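Local coordinates for serine-repeat antigen protein (Plasmodium falciparum, PDB 3CH3) that is a malaria-parasite antigen with a papain-family protease fold and a noncanonical active site, whose proteolytic activity remains uncertain, at residues Ala171-Glu176 with His199-Val204; Ala37-Leu42 with Pro53-Ala58; Gly28-Ser33 with Asp71-Gly76; Asn190-Asp195 with Pro243-Phe248. All coordinates share one frame; numbering follows the deposited sequence. Where two conformers were deposited one is given.

Contact 1 (Ala171-Glu176 with His199-Val204); sequences AYIKAE and HAVNIV. With 2HP (dihydrogenphosphate ion), chain C.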
loop_
_atom_site.group_PDB
_atom_site.type_symbol
_atom_site.label_atom_id
_atom_site.label_comp_id
_atom_site.label_asym_id
_atom_site.label_seq_id
_atom_site.Cartn_x
_atom_site.Cartn_y
_atom_site.Cartn_z
ATOM N N ALA A 171 0.055 5.042 0.075
ATOM C CA ALA A 171 0.784 6.297 0.247
ATOM C C ALA A 171 1.876 6.403 -0.813
ATOM O O ALA A 171 2.394 5.386 -1.275
ATOM C CB ALA A 171 1.417 6.417 1.652
ATOM N N TYR A 172 2.191 7.636 -1.193
ATOM C CA TYR A 172 3.261 7.900 -2.132
ATOM C C TYR A 172 4.386 8.612 -1.397
ATOM O O TYR A 172 4.146 9.576 -0.626
ATOM C CB TYR A 172 2.781 8.769 -3.303
ATOM C CG TYR A 172 2.515 7.938 -4.512
ATOM C CD1 TYR A 172 1.218 7.604 -4.862
ATOM C CD2 TYR A 172 3.571 7.393 -5.261
ATOM C CE1 TYR A 172 0.972 6.801 -6.023
ATOM C CE2 TYR A 172 3.354 6.618 -6.381
ATOM C CZ TYR A 172 2.067 6.306 -6.753
ATOM O OH TYR A 172 1.857 5.523 -7.860
ATOM N N ILE A 173 5.601 8.135 -1.629
ATOM C CA ILE A 173 6.804 8.734 -1.083
ATOM C C ILE A 173 7.833 8.901 -2.223
ATOM O O ILE A 173 7.705 8.298 -3.309
ATOM C CB ILE A 173 7.387 7.836 0.049
ATOM C CG1 ILE A 173 7.913 6.506 -0.561
ATOM C CG2 ILE A 173 6.343 7.607 1.177
ATOM C CD1 ILE A 173 8.789 5.621 0.484
ATOM N N LYS A 174 8.860 9.696 -1.950
ATOM C CA LYS A 174 10.030 9.727 -2.804
ATOM C C LYS A 174 10.968 8.609 -2.349
ATOM O O LYS A 174 11.430 8.594 -1.180
ATOM C CB LYS A 174 10.715 11.102 -2.713
ATOM C CG LYS A 174 11.736 11.248 -3.844
ATOM C CD LYS A 174 11.074 11.830 -5.098
ATOM C CE LYS A 174 12.141 12.169 -6.139
ATOM N NZ LYS A 174 11.520 12.697 -7.384
ATOM N N ALA A 175 11.271 7.672 -3.253
ATOM C CA ALA A 175 12.073 6.493 -2.842
ATOM C C ALA A 175 13.421 6.892 -2.215
ATOM O O ALA A 175 13.865 6.251 -1.283
ATOM C CB ALA A 175 12.298 5.542 -4.011
ATOM N N GLU A 176 14.034 7.962 -2.725
ATOM C CA GLU A 176 15.368 8.396 -2.217
ATOM C C GLU A 176 15.307 8.651 -0.711
ATOM O O GLU A 176 16.298 8.471 -0.006
ATOM C CB GLU A 176 15.796 9.697 -2.916
ATOM C CG GLU A 176 14.993 10.959 -2.469
ATOM C CD GLU A 176 15.356 12.244 -3.226
ATOM O OE1 GLU A 176 15.916 12.165 -4.359
ATOM O OE2 GLU A 176 15.085 13.340 -2.681
ATOM N N HIS A 199 7.110 6.579 -5.643
ATOM C CA HIS A 199 7.090 5.162 -5.186
ATOM C C HIS A 199 5.888 4.941 -4.255
ATOM O O HIS A 199 5.709 5.668 -3.262
ATOM C CB HIS A 199 8.383 4.857 -4.439
ATOM C CG HIS A 199 8.471 3.447 -3.948
ATOM N ND1 HIS A 199 8.577 2.363 -4.801
ATOM C CD2 HIS A 199 8.455 2.948 -2.695
ATOM C CE1 HIS A 199 8.629 1.255 -4.081
ATOM N NE2 HIS A 199 8.571 1.582 -2.798
ATOM N N ALA A 200 5.089 3.927 -4.562
ATOM C CA ALA A 200 3.888 3.611 -3.773
ATOM C C ALA A 200 4.229 2.615 -2.667
ATOM O O ALA A 200 4.947 1.625 -2.892
ATOM C CB ALA A 200 2.754 3.060 -4.686
ATOM N N VAL A 201 3.714 2.902 -1.488
ATOM C CA VAL A 201 3.862 2.044 -0.308
ATOM C C VAL A 201 2.473 1.952 0.339
ATOM O O VAL A 201 1.514 2.506 -0.193
ATOM C CB VAL A 201 4.914 2.627 0.687
ATOM C CG1 VAL A 201 6.326 2.602 -0.000
ATOM C CG2 VAL A 201 4.494 4.055 1.265
ATOM N N ASN A 202 2.358 1.279 1.475
ATOM C CA ASN A 202 1.084 1.303 2.206
ATOM C C ASN A 202 1.361 1.730 3.645
ATOM O O ASN A 202 2.331 1.254 4.239
ATOM C CB ASN A 202 0.455 -0.097 2.234
ATOM C CG ASN A 202 0.017 -0.533 0.844
ATOM O OD1 ASN A 202 -1.037 -0.110 0.312
ATOM N ND2 ASN A 202 0.837 -1.332 0.239
ATOM N N ILE A 203 0.487 2.530 4.227
ATOM C CA ILE A 203 0.539 2.726 5.676
ATOM C C ILE A 203 -0.399 1.680 6.250
ATOM O O ILE A 203 -1.565 1.575 5.797
ATOM C CB ILE A 203 0.098 4.140 6.069
ATOM C CG1 ILE A 203 1.150 5.163 5.523
ATOM C CG2 ILE A 203 -0.045 4.264 7.626
ATOM C CD1 ILE A 203 0.717 6.644 5.668
ATOM N N VAL A 204 0.105 0.903 7.203
ATOM C CA VAL A 204 -0.611 -0.239 7.733
ATOM C C VAL A 204 -0.838 -0.185 9.272
ATOM O O VAL A 204 -1.425 -1.108 9.831
ATOM C CB VAL A 204 0.085 -1.580 7.361
ATOM C CG1 VAL A 204 0.295 -1.682 5.819
ATOM C CG2 VAL A 204 1.456 -1.695 8.119
HETATM P P 2HP C . 8.687 2.300 -8.720
HETATM O O1 2HP C . 10.109 1.746 -8.928
HETATM O O2 2HP C . 7.622 1.278 -8.502
HETATM O O3 2HP C . 8.866 3.426 -7.377
HETATM O O4 2HP C . 8.239 3.133 -10.233
#
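Ile-173 and His-199 face each other as a hydrogen-bonded pair of antiparallel strands. Their side chains lie side by side and point the same way. Ile-173 holds CG1 in the crowded position between its backbone N and carbonyl carbon (chi1 68°), which brings CG1 within 3.6 Å of His-199 O. Its CD1 then meets the edge of the imidazole and lies 3.9 Å from Val-201 CG1. The Ile-173 and Val-201 side chains cross at about a right angle. On the same face, Ala-171 CB fits against Val-201 CG2 at 3.9 Å and against the CG1 and CD1 branch of Ile-203.

The other face carries Tyr-172 and Ala-200. Ala-200 CB sits over one face of the phenol ring, toward its rim, in a CH-pi contact. CB is 4.2 Å from the ring centroid.

Four backbone bonds hold the strands in register. Ala-171 N to Val-201 O (2.9 Å) and Val-201 N to Ala-171 O (2.8 Å) are both nearly straight. Ile-173 N also gives a straight bond to His-199 O, but the return bond from His-199 N to Ile-173 O is bent, 134° at the hydrogen, where the strand pairing ends.

With CG anti to the backbone N (chi1 -179°), the His-199 ring presents ND1 to the phosphate. ND1 bonds phosphate O3 at 2.8 Å, with the anion at the ring edge. NE2 is bonded to Asn-224 OD1. Trp-226 meets the ring as well. This histidine and asparagine, with Ser-33 close by, are consistent with the active-site arrangement of the papain fold.

Contact 2 (Ala37-Leu42 with Pro53-Ala58); sequences ASKYHL and PTKISA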
loop_
_atom_site.group_PDB
_atom_site.type_symbol
_atom_site.label_atom_id
_atom_site.label_comp_id
_atom_site.label_asym_id
_atom_site.label_seq_id
_atom_site.Cartn_x
_atom_site.Cartn_y
_atom_site.Cartn_z
ATOM N N ALA A 37 1.186 -1.834 -4.146
ATOM C CA ALA A 37 0.556 -1.063 -3.069
ATOM C C ALA A 37 -0.967 -1.061 -3.280
ATOM O O ALA A 37 -1.738 -1.096 -2.299
ATOM C CB ALA A 37 1.120 0.378 -3.010
ATOM N N SER A 38 -1.393 -0.975 -4.547
ATOM C CA SER A 38 -2.835 -0.933 -4.840
ATOM C C SER A 38 -3.488 -2.278 -4.520
ATOM O O SER A 38 -4.586 -2.323 -3.924
ATOM C CB SER A 38 -3.077 -0.575 -6.315
ATOM O OG SER A 38 -2.724 0.769 -6.581
ATOM N N LYS A 39 -2.830 -3.382 -4.899
ATOM C CA LYS A 39 -3.470 -4.686 -4.717
ATOM C C LYS A 39 -3.468 -5.012 -3.226
ATOM O O LYS A 39 -4.403 -5.627 -2.722
ATOM C CB LYS A 39 -2.801 -5.793 -5.535
ATOM C CG LYS A 39 -1.521 -6.401 -4.914
ATOM C CD LYS A 39 -0.813 -7.352 -5.914
ATOM C CE LYS A 39 0.260 -8.213 -5.230
ATOM N NZ LYS A 39 -0.258 -9.382 -4.425
ATOM N N TYR A 40 -2.404 -4.625 -2.517
ATOM C CA TYR A 40 -2.400 -4.828 -1.061
ATOM C C TYR A 40 -3.540 -4.093 -0.383
ATOM O O TYR A 40 -4.172 -4.641 0.515
ATOM C CB TYR A 40 -1.050 -4.453 -0.426
ATOM C CG TYR A 40 -1.024 -4.628 1.081
ATOM C CD1 TYR A 40 -0.782 -5.894 1.653
ATOM C CD2 TYR A 40 -1.245 -3.547 1.922
ATOM C CE1 TYR A 40 -0.764 -6.041 3.011
ATOM C CE2 TYR A 40 -1.231 -3.691 3.322
ATOM C CZ TYR A 40 -0.974 -4.938 3.840
ATOM O OH TYR A 40 -0.944 -5.081 5.207
ATOM N N HIS A 41 -3.812 -2.853 -0.792
ATOM C CA HIS A 41 -4.966 -2.109 -0.238
ATOM C C HIS A 41 -6.270 -2.900 -0.488
ATOM O O HIS A 41 -7.108 -3.038 0.412
ATOM C CB HIS A 41 -4.965 -0.674 -0.830
ATOM C CG HIS A 41 -6.046 0.238 -0.303
ATOM N ND1 HIS A 41 -6.269 0.465 1.044
ATOM C CD2 HIS A 41 -6.937 1.024 -0.968
ATOM C CE1 HIS A 41 -7.256 1.339 1.183
ATOM N NE2 HIS A 41 -7.675 1.697 -0.024
ATOM N N LEU A 42 -6.437 -3.471 -1.683
ATOM C CA LEU A 42 -7.612 -4.318 -1.921
ATOM C C LEU A 42 -7.606 -5.582 -1.059
ATOM O O LEU A 42 -8.659 -5.992 -0.550
ATOM C CB LEU A 42 -7.747 -4.662 -3.411
ATOM C CG LEU A 42 -9.052 -5.388 -3.797
ATOM C CD1 LEU A 42 -10.330 -4.731 -3.222
ATOM C CD2 LEU A 42 -9.145 -5.474 -5.317
ATOM N N PRO A 53 -6.885 -14.396 3.201
ATOM C CA PRO A 53 -5.726 -13.586 2.800
ATOM C C PRO A 53 -5.049 -14.109 1.529
ATOM O O PRO A 53 -3.853 -14.438 1.537
ATOM C CB PRO A 53 -4.789 -13.708 4.004
ATOM C CG PRO A 53 -5.112 -15.019 4.597
ATOM C CD PRO A 53 -6.586 -15.245 4.373
ATOM N N THR A 54 -5.816 -14.168 0.442
ATOM C CA THR A 54 -5.327 -14.658 -0.841
ATOM C C THR A 54 -4.733 -13.515 -1.661
ATOM O O THR A 54 -5.370 -12.486 -1.843
ATOM C CB THR A 54 -6.462 -15.357 -1.617
ATOM O OG1 THR A 54 -6.962 -16.448 -0.827
ATOM C CG2 THR A 54 -5.977 -15.875 -2.979
ATOM N N LYS A 55 -3.509 -13.704 -2.142
ATOM C CA LYS A 55 -2.797 -12.647 -2.871
ATOM C C LYS A 55 -3.316 -12.450 -4.289
ATOM O O LYS A 55 -3.530 -13.407 -5.019
ATOM C CB LYS A 55 -1.295 -12.962 -2.925
ATOM C CG LYS A 55 -0.616 -12.993 -1.582
ATOM C CD LYS A 55 -0.706 -11.622 -0.954
ATOM C CE LYS A 55 0.312 -11.444 0.164
ATOM N NZ LYS A 55 1.705 -11.605 -0.308
ATOM N N ILE A 56 -3.489 -11.191 -4.678
ATOM C CA ILE A 56 -3.854 -10.838 -6.045
ATOM C C ILE A 56 -2.603 -10.986 -6.952
ATOM O O ILE A 56 -1.451 -10.721 -6.514
ATOM C CB ILE A 56 -4.416 -9.372 -6.094
ATOM C CG1 ILE A 56 -5.772 -9.324 -5.380
ATOM C CG2 ILE A 56 -4.530 -8.872 -7.543
ATOM C CD1 ILE A 56 -6.278 -7.942 -5.020
ATOM N N SER A 57 -2.835 -11.395 -8.200
ATOM C CA SER A 57 -1.769 -11.510 -9.194
ATOM C C SER A 57 -1.341 -10.134 -9.720
ATOM O O SER A 57 -2.037 -9.522 -10.547
ATOM C CB SER A 57 -2.240 -12.379 -10.382
ATOM O OG SER A 57 -1.269 -12.352 -11.420
ATOM N N ALA A 58 -0.176 -9.677 -9.268
ATOM C CA ALA A 58 0.430 -8.434 -9.750
ATOM C C ALA A 58 0.809 -8.559 -11.221
ATOM O O ALA A 58 0.692 -7.596 -11.982
ATOM C CB ALA A 58 1.679 -8.076 -8.921
#
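Lys-39 and Ile-56 carry most of this contact, and the polar part centres on one ammonium group. Lys-39 NZ donates to Ile-56 O at 2.8 Å. It arrives in the carbonyl plane, on a lone pair. The same nitrogen forms salt bridges with Glu-43, which also accepts from Ile-56 N, and with Glu-25, so it is gripped by three partners in a buried place. Lys-55 NZ is 5.1 Å from Lys-39 NZ. Lys-55 NZ is bonded to Gln-23 O and also bridges to Glu-25, and this shared carboxylate would probably offset the like charges of the two lysines.

Helix 33-48 is the long central helix of the alpha-helical domain of the papain fold. The 53-58 segment comes back past it after the helix ends, and then enters helix 58-63. Ser-57 takes the N-cap position there, and its side chain caps a backbone N of that helix.

Apolar packing runs beside the polar group. Lys-39 CG lies between the backbone N and the carbonyl carbon (chi1 81°). The chain then runs extended and bends at chi4, which takes CD and CE past Ala-58 CB at 4.0 Å. Lys-39 CB rests at the same distance from Ile-56 CB. One turn further along the helix, Leu-42 meets the other end of the isoleucine. Leu-42 CD2 is 3.8 Å from Ile-56 CD1, and the two side chains cross at about a right angle. Ile-56 CD1 also lies near the Lys-39 carbonyl oxygen. Phe-82 and Ile-86 of helix 79-89 pack against Lys-39 and Leu-42.

Contact 3 (Gly28-Ser33 with Asp71-Gly76); sequences GNCDTS and DRCDEG. With 2HP (dihydrogenphosphate ion), chain C.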
loop_
_atom_site.group_PDB
_atom_site.type_symbol
_atom_site.label_atom_id
_atom_site.label_comp_id
_atom_site.label_asym_id
_atom_site.label_seq_id
_atom_site.Cartn_x
_atom_site.Cartn_y
_atom_site.Cartn_z
ATOM N N GLY A 28 10.807 -6.513 -7.520
ATOM C CA GLY A 28 11.978 -6.771 -8.369
ATOM C C GLY A 28 12.440 -5.468 -9.003
ATOM O O GLY A 28 12.243 -4.370 -8.448
ATOM N N ASN A 29 13.040 -5.590 -10.188
ATOM C CA ASN A 29 13.665 -4.462 -10.838
ATOM C C ASN A 29 12.761 -3.829 -11.893
ATOM O O ASN A 29 13.244 -3.503 -12.973
ATOM C CB ASN A 29 15.017 -4.885 -11.449
ATOM C CG ASN A 29 16.020 -3.754 -11.479
ATOM O OD1 ASN A 29 15.882 -2.774 -10.738
ATOM N ND2 ASN A 29 17.024 -3.869 -12.320
ATOM N N CYS A 30 11.450 -3.770 -11.624
ATOM C CA CYS A 30 10.467 -3.035 -12.449
ATOM C C CYS A 30 9.753 -1.992 -11.596
ATOM O O CYS A 30 9.737 -2.104 -10.376
ATOM C CB CYS A 30 9.378 -3.961 -13.054
ATOM S SG CYS A 30 9.927 -5.142 -14.346
ATOM N N ASP A 31 9.172 -0.990 -12.266
ATOM C CA ASP A 31 8.572 0.140 -11.589
ATOM C C ASP A 31 7.129 -0.202 -11.331
ATOM O O ASP A 31 6.237 0.487 -11.793
ATOM C CB ASP A 31 8.700 1.395 -12.455
ATOM C CG ASP A 31 10.151 1.801 -12.694
ATOM O OD1 ASP A 31 11.077 1.240 -12.050
ATOM O OD2 ASP A 31 10.369 2.689 -13.550
ATOM N N THR A 32 6.895 -1.249 -10.570
ATOM C CA THR A 32 5.520 -1.745 -10.404
ATOM C C THR A 32 4.976 -1.581 -8.995
ATOM O O THR A 32 3.996 -2.259 -8.608
ATOM C CB THR A 32 5.412 -3.222 -10.830
ATOM O OG1 THR A 32 6.428 -3.994 -10.170
ATOM C CG2 THR A 32 5.575 -3.349 -12.387
ATOM N N SER A 33 5.569 -0.674 -8.211
ATOM C CA SER A 33 5.053 -0.461 -6.838
ATOM C C SER A 33 3.579 -0.045 -6.841
ATOM O O SER A 33 2.835 -0.371 -5.908
ATOM C CB SER A 33 5.875 0.582 -6.086
ATOM O OG SER A 33 5.722 1.903 -6.592
ATOM N N ASP A 71 5.556 0.133 -21.949
ATOM C CA ASP A 71 6.722 -0.419 -21.248
ATOM C C ASP A 71 6.379 -0.516 -19.770
ATOM O O ASP A 71 6.563 0.434 -19.015
ATOM C CB ASP A 71 7.932 0.491 -21.437
ATOM C CG ASP A 71 9.215 -0.075 -20.824
ATOM O OD1 ASP A 71 9.178 -0.983 -19.940
ATOM O OD2 ASP A 71 10.292 0.410 -21.249
ATOM N N ARG A 72 5.880 -1.672 -19.363
ATOM C CA ARG A 72 5.310 -1.821 -18.027
ATOM C C ARG A 72 6.379 -2.022 -16.934
ATOM O O ARG A 72 6.084 -1.939 -15.735
ATOM C CB ARG A 72 4.245 -2.933 -18.044
ATOM C CG ARG A 72 2.857 -2.461 -18.514
ATOM C CD ARG A 72 2.078 -1.995 -17.276
ATOM N NE ARG A 72 0.936 -1.142 -17.555
ATOM C CZ ARG A 72 -0.324 -1.479 -17.322
ATOM N NH1 ARG A 72 -0.632 -2.678 -16.839
ATOM N NH2 ARG A 72 -1.280 -0.627 -17.610
ATOM N N CYS A 73 7.629 -2.229 -17.351
ATOM C CA CYS A 73 8.737 -2.392 -16.398
ATOM C C CYS A 73 9.492 -1.085 -16.096
ATOM O O CYS A 73 9.884 -0.834 -14.951
ATOM C CB CYS A 73 9.703 -3.483 -16.891
ATOM S SG CYS A 73 10.958 -4.023 -15.719
ATOM N N ASP A 74 9.684 -0.257 -17.120
ATOM C CA ASP A 74 10.452 0.982 -17.017
ATOM C C ASP A 74 9.650 2.185 -16.627
ATOM O O ASP A 74 10.216 3.230 -16.305
ATOM C CB ASP A 74 11.071 1.324 -18.369
ATOM C CG ASP A 74 12.452 0.826 -18.496
ATOM O OD1 ASP A 74 12.888 0.150 -17.551
ATOM O OD2 ASP A 74 13.103 1.112 -19.534
ATOM N N GLU A 75 8.339 2.078 -16.734
ATOM C CA GLU A 75 7.504 3.228 -16.488
ATOM C C GLU A 75 6.534 2.865 -15.401
ATOM O O GLU A 75 5.838 1.859 -15.491
ATOM C CB GLU A 75 6.799 3.694 -17.775
ATOM C CG GLU A 75 7.756 4.208 -18.874
ATOM C CD GLU A 75 8.461 5.517 -18.510
ATOM O OE1 GLU A 75 8.283 6.024 -17.383
ATOM O OE2 GLU A 75 9.196 6.046 -19.361
ATOM N N GLY A 76 6.523 3.666 -14.344
ATOM C CA GLY A 76 5.612 3.430 -13.252
ATOM C C GLY A 76 4.255 3.963 -13.655
ATOM O O GLY A 76 4.138 4.799 -14.560
HETATM P P 2HP C . 8.687 2.300 -8.720
HETATM O O1 2HP C . 10.109 1.746 -8.928
HETATM O O2 2HP C . 7.622 1.278 -8.502
HETATM O O3 2HP C . 8.866 3.426 -7.377
HETATM O O4 2HP C . 8.239 3.133 -10.233
HETATM O O HOH W 1 8.455 4.547 -12.595
#
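The loop leading into helix 33-48, which forms one wall of the active-site cleft, is joined to the 71-76 loop by the disulfide Cys-30 to Cys-73. The SG atoms of Cys-30 and Cys-73 are 2.0 Å apart, and the disulfide torsion is -89°. The sulfurs leave from different rotamers: Cys-30 SG lies beside its backbone N, whereas Cys-73 SG is anti to its own (chi1 -170°). Next to the disulfide, Asp-31 N donates to Cys-73 O at 2.8 Å.

The disulfide, with Gly-76 three residues on, probably corresponds to the equivalent disulfide and glycine loop of papain. Ser-33 begins the helix where papain has its catalytic cysteine. Ser-33 N and Ser-33 OG both donate to phosphate O2, each at 2.8 Å. Gln-27 also bonds the ion, so the site is consistent with an oxyanion hole.

Asp-31 OD2 approaches Asp-74 O to 2.8 Å. Both are acceptors, and a proton on the carboxyl group could make this closeness easier. A water joins Asp-31 OD2 with Gly-76 N, the latter weakly, and also lies near phosphate O4. Gly-76 CA makes a CA-H...O contact with Asp-31 O at 3.3 Å.

Within the second loop, Asp-71 OD1 accepts from Asp-74 N at 3.0 Å, an Asx motif, and from Cys-73 N at 3.3 Å, an Asx turn. Both reach it from the same face of the carboxylate.

Contact 4 (Asn190-Asp195 with Pro243-Phe248); sequences NLCGDD and PTHCHF. With K (potassium ion), chain B; 2HP (dihydrogenphosphate ion), chain D.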
loop_
_atom_site.group_PDB
_atom_site.type_symbol
_atom_site.label_atom_id
_atom_site.label_comp_id
_atom_site.label_asym_id
_atom_site.label_seq_id
_atom_site.Cartn_x
_atom_site.Cartn_y
_atom_site.Cartn_z
ATOM N N ASN A 190 13.404 9.343 11.074
ATOM C CA ASN A 190 12.927 10.709 11.244
ATOM C C ASN A 190 13.258 11.420 9.927
ATOM O O ASN A 190 14.388 11.868 9.742
ATOM C CB ASN A 190 13.618 11.388 12.435
ATOM C CG ASN A 190 12.886 12.648 12.872
ATOM O OD1 ASN A 190 11.659 12.745 12.770
ATOM N ND2 ASN A 190 13.654 13.642 13.347
ATOM N N LEU A 191 12.301 11.422 8.993
ATOM C CA LEU A 191 12.598 11.715 7.579
ATOM C C LEU A 191 11.856 12.928 7.081
ATOM O O LEU A 191 10.705 13.165 7.488
ATOM C CB LEU A 191 12.145 10.540 6.686
ATOM C CG LEU A 191 12.762 9.189 7.012
ATOM C CD1 LEU A 191 12.225 8.185 6.045
ATOM C CD2 LEU A 191 14.306 9.234 6.927
ATOM N N CYS A 192 12.476 13.670 6.167
ATOM C CA CYS A 192 11.729 14.670 5.408
ATOM C C CYS A 192 11.227 14.078 4.105
ATOM O O CYS A 192 11.757 13.066 3.631
ATOM C CB CYS A 192 12.555 15.902 5.073
ATOM S SG CYS A 192 13.145 16.892 6.466
ATOM N N GLY A 193 10.208 14.709 3.529
ATOM C CA GLY A 193 9.785 14.386 2.155
ATOM C C GLY A 193 10.259 15.399 1.121
ATOM O O GLY A 193 11.100 16.283 1.421
ATOM N N ASP A 194 9.737 15.271 -0.101
ATOM C CA ASP A 194 10.072 16.148 -1.226
ATOM C C ASP A 194 8.799 16.786 -1.772
ATOM O O ASP A 194 7.682 16.388 -1.413
ATOM C CB ASP A 194 10.699 15.339 -2.378
ATOM C CG ASP A 194 12.113 14.873 -2.099
ATOM O OD1 ASP A 194 12.579 14.839 -0.917
ATOM O OD2 ASP A 194 12.788 14.539 -3.105
ATOM N N ASP A 195 8.964 17.720 -2.709
ATOM C CA ASP A 195 7.829 18.352 -3.351
ATOM C C ASP A 195 7.047 17.351 -4.212
ATOM O O ASP A 195 5.884 17.579 -4.558
ATOM C CB ASP A 195 8.299 19.576 -4.178
ATOM C CG ASP A 195 7.238 20.653 -4.332
ATOM O OD1 ASP A 195 6.092 20.482 -3.882
ATOM O OD2 ASP A 195 7.573 21.711 -4.918
ATOM N N PRO A 243 11.595 15.831 11.147
ATOM C CA PRO A 243 12.373 16.982 11.622
ATOM C C PRO A 243 11.615 18.300 11.504
ATOM O O PRO A 243 10.850 18.504 10.539
ATOM C CB PRO A 243 13.597 16.972 10.688
ATOM C CG PRO A 243 13.764 15.504 10.351
ATOM C CD PRO A 243 12.352 15.037 10.147
ATOM N N THR A 244 11.824 19.205 12.467
ATOM C CA THR A 244 11.149 20.502 12.461
ATOM C C THR A 244 11.406 21.240 11.148
ATOM O O THR A 244 10.508 21.852 10.594
ATOM C CB THR A 244 11.617 21.357 13.679
ATOM O OG1 THR A 244 11.462 20.560 14.867
ATOM C CG2 THR A 244 10.814 22.614 13.808
ATOM N N HIS A 245 12.630 21.124 10.624
ATOM C CA HIS A 245 13.017 21.897 9.453
ATOM C C HIS A 245 12.398 21.463 8.107
ATOM O O HIS A 245 12.516 22.216 7.138
ATOM C CB HIS A 245 14.554 21.940 9.333
ATOM C CG HIS A 245 15.113 20.697 8.710
ATOM N ND1 HIS A 245 15.687 19.686 9.447
ATOM C CD2 HIS A 245 15.155 20.295 7.420
ATOM C CE1 HIS A 245 16.061 18.711 8.637
ATOM N NE2 HIS A 245 15.749 19.055 7.400
ATOM N N CYS A 246 11.789 20.262 8.009
ATOM C CA CYS A 246 11.227 19.814 6.716
ATOM C C CYS A 246 10.147 20.732 6.164
ATOM O O CYS A 246 9.173 21.019 6.845
ATOM C CB CYS A 246 10.589 18.415 6.801
ATOM S SG CYS A 246 11.536 17.197 7.637
ATOM N N HIS A 247 10.303 21.123 4.902
ATOM C CA HIS A 247 9.276 21.840 4.167
ATOM C C HIS A 247 8.147 20.918 3.724
ATOM O O HIS A 247 6.996 21.368 3.555
ATOM C CB HIS A 247 9.887 22.434 2.919
ATOM C CG HIS A 247 10.763 23.610 3.188
ATOM N ND1 HIS A 247 12.037 23.483 3.695
ATOM C CD2 HIS A 247 10.550 24.936 3.021
ATOM C CE1 HIS A 247 12.571 24.688 3.832
ATOM N NE2 HIS A 247 11.688 25.586 3.433
ATOM N N PHE A 248 8.494 19.649 3.479
ATOM C CA PHE A 248 7.523 18.666 2.961
ATOM C C PHE A 248 7.498 17.427 3.833
ATOM O O PHE A 248 8.555 16.933 4.285
ATOM C CB PHE A 248 7.850 18.280 1.517
ATOM C CG PHE A 248 7.958 19.473 0.613
ATOM C CD1 PHE A 248 9.199 19.938 0.198
ATOM C CD2 PHE A 248 6.821 20.156 0.234
ATOM C CE1 PHE A 248 9.299 21.078 -0.632
ATOM C CE2 PHE A 248 6.916 21.304 -0.576
ATOM C CZ PHE A 248 8.156 21.739 -1.008
HETATM K K K B . 13.906 16.349 0.858
HETATM P P 2HP D . 12.516 19.327 2.583
HETATM O O1 2HP D . 13.756 18.449 2.499
HETATM O O2 2HP D . 11.243 18.603 3.126
HETATM O O3 2HP D . 12.249 20.005 0.983
HETATM O O4 2HP D . 12.779 20.626 3.730
HETATM O O HOH W 2 14.294 14.366 2.610
HETATM O O HOH W 3 13.174 18.678 -0.766
HETATM O O HOH W 4 16.021 14.300 -0.535
#
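Pro-243 lies against the side-chain amide of Asn-190, which comes from the opposite direction. Pro-243 CG is 3.5 Å from Asn-190 ND2. Pro-243 also opens a type I beta turn that closes at Cys-246. His-245, in that turn, places its ring near the sulfur of Cys-192. The sulfur-aromatic approach is oblique, with Cys-192 SG 3.5 Å from His-245 NE2. Cys-246 then forms the disulfide with Cys-192, SG to SG 2.0 Å.

The two segments are surface loops of the beta-sheet half of the papain fold, and together they hold a second phosphate and a potassium ion. Gly-193 O and Asp-194 OD1 (2.7 Å) bind the potassium, as do phosphate O1 and waters. The cation between them would probably offset the charges of carboxylate and phosphate.

His-247 grips phosphate O4 twice, through its backbone N at 2.8 Å and through ND1, with O4 in the plane of the ring. Phe-248 N bonds phosphate O2. Phe-248 O accepts from Gly-193 N at 2.9 Å. Phe-248 CG is anti to the carbonyl carbon (chi1 -54°), which lays the ring beside Asp-195. Asp-195 CA lies over the centre of one ring face, and His-247 CB over the opposite one.

Contacts 1 and 2 are buried. Contact 3 is partly buried and contact 4 lies at the surface. Sheet pairing dominates contact 1, while contact 2 combines helix-to-loop packing with a buried charge. Contacts 3 and 4 join irregular loops, each with a disulfide and a bound phosphate. Contacts 1 and 3 share one phosphate across the cleft, where Ala-200 N probably bonds Ser-33 OG. Contact 4 has a separate phosphate, and its potassium site has no counterpart in the others. Helix 33-48 runs through contact 2 and begins at contact 3. It also packs on strand 199-210 of contact 1, so the helical and sheet halves meet there. Contacts 2 and 4 are about 30 Å apart, centre to centre.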